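Local coordinates for protein ZmpA Glycopeptidase (Clostridium perfringens, PDB 6XSX) that is a glycopeptidase whose M60 metallopeptidase catalytic module, the part present here, probably cleaves the peptide backbone of glycosylated proteins, at residues N189-A192 and T193-L196. Numbering follows the deposited sequence.
Sequences NVTA and TYAL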
loop_
_atom_site.group_PDB
_atom_site.type_symbol
_atom_site.label_atom_id
_atom_site.label_comp_id
_atom_site.label_asym_id
_atom_site.label_seq_id
_atom_site.Cartn_x
_atom_site.Cartn_y
_atom_site.Cartn_z
ATOM N N ASN A 189 11.367 4.489 -11.639
ATOM C CA ASN A 189 12.763 4.493 -12.044
ATOM C C ASN A 189 13.208 3.052 -12.281
ATOM O O ASN A 189 13.225 2.259 -11.337
ATOM C CB ASN A 189 13.618 5.163 -10.962
ATOM C CG ASN A 189 15.110 4.972 -11.148
ATOM O OD1 ASN A 189 15.704 4.063 -10.562
ATOM N ND2 ASN A 189 15.717 5.828 -11.956
ATOM N N VAL A 190 13.580 2.743 -13.536
ATOM C CA VAL A 190 14.026 1.422 -13.967
ATOM C C VAL A 190 15.207 1.601 -14.923
ATOM O O VAL A 190 15.646 2.728 -15.150
ATOM C CB VAL A 190 12.897 0.644 -14.678
ATOM C CG1 VAL A 190 11.774 0.223 -13.739
ATOM C CG2 VAL A 190 12.351 1.411 -15.879
ATOM N N THR A 191 15.713 0.494 -15.494
ATOM C CA THR A 191 16.755 0.590 -16.513
ATOM C C THR A 191 16.123 0.859 -17.876
ATOM O O THR A 191 14.990 0.449 -18.135
ATOM C CB THR A 191 17.614 -0.680 -16.638
ATOM O OG1 THR A 191 16.840 -1.775 -17.136
ATOM C CG2 THR A 191 18.332 -1.074 -15.365
ATOM N N ALA A 192 16.897 1.502 -18.759
ATOM C CA ALA A 192 16.465 1.799 -20.120
ATOM C C ALA A 192 16.328 0.510 -20.937
ATOM O O ALA A 192 15.389 0.366 -21.719
ATOM C CB ALA A 192 17.419 2.770 -20.773
ATOM N N THR A 193 17.276 -0.413 -20.745
ATOM C CA THR A 193 17.340 -1.647 -21.511
ATOM C C THR A 193 16.112 -2.509 -21.223
ATOM O O THR A 193 15.505 -3.063 -22.145
ATOM C CB THR A 193 18.661 -2.395 -21.280
ATOM O OG1 THR A 193 18.764 -2.608 -19.876
ATOM C CG2 THR A 193 19.876 -1.624 -21.754
ATOM N N TYR A 194 15.737 -2.595 -19.941
ATOM C CA TYR A 194 14.558 -3.353 -19.554
ATOM C C TYR A 194 13.288 -2.649 -20.037
ATOM O O TYR A 194 12.404 -3.287 -20.609
ATOM C CB TYR A 194 14.540 -3.607 -18.043
ATOM C CG TYR A 194 13.431 -4.529 -17.611
ATOM C CD1 TYR A 194 12.109 -4.105 -17.619
ATOM C CD2 TYR A 194 13.698 -5.829 -17.216
ATOM C CE1 TYR A 194 11.081 -4.950 -17.241
ATOM C CE2 TYR A 194 12.679 -6.684 -16.826
ATOM C CZ TYR A 194 11.367 -6.240 -16.838
ATOM O OH TYR A 194 10.350 -7.075 -16.465
ATOM N N ALA A 195 13.201 -1.335 -19.799
ATOM C CA ALA A 195 12.022 -0.570 -20.177
ATOM C C ALA A 195 11.714 -0.753 -21.661
ATOM O O ALA A 195 10.562 -0.963 -22.031
ATOM C CB ALA A 195 12.205 0.888 -19.832
ATOM N N LEU A 196 12.746 -0.664 -22.514
ATOM C CA LEU A 196 12.520 -0.694 -23.953
ATOM C C LEU A 196 11.987 -2.067 -24.374
ATOM O O LEU A 196 11.041 -2.144 -25.156
ATOM C CB LEU A 196 13.800 -0.301 -24.701
ATOM C CG LEU A 196 13.742 -0.463 -26.222
ATOM C CD1 LEU A 196 12.650 0.410 -26.844
ATOM C CD2 LEU A 196 15.089 -0.150 -26.852
#
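Thr191 caps the N-terminus of helix 192-202 through its side chain, in a local contact at the turn where strand 186-190, an inner strand of the large mixed sheet of the M60 peptidase module, passes into that helix. The hydroxyl OG1 of Thr191 accepts from the backbone N of Tyr194 at 3.1 Å, with an N-H...O angle of 152°. A chi1 of 67° places this oxygen between the backbone N and carbonyl carbon of Thr191, turned over the first helical turn, where it also lies 3.1 Å from CB of Tyr194. The Tyr194 ring leaves the cap on the other side of that CB, its CG anti to the backbone N (chi1 -173°), and packs on Gln267 and Leu271 of helix 267-272. Regular helical bonding starts at once: Ala195 N donates to Thr191 O at 3.0 Å, and Leu196 N to Ala192 O at 2.9 Å. On the strand side of the turn, the methyl CG2 of Val190 meets CB of Ala195 at 4.0 Å, an apolar touch between the last strand residue and the first turn. Thr191 OG1 is also hydrogen-bonded to Gln267 OE1, as assigned an acceptor, so the hydroxyl that accepts from Tyr194 N would donate here, tying the helix start to helix 267-272. Asp177, bonded through OD2 to Thr193 OG1 and weakly through OD1 to Ala192 N, sits at the N-terminal end of the helix, toward which the first-turn N-H groups point, and its negative charge would probably interact favourably with the helix dipole.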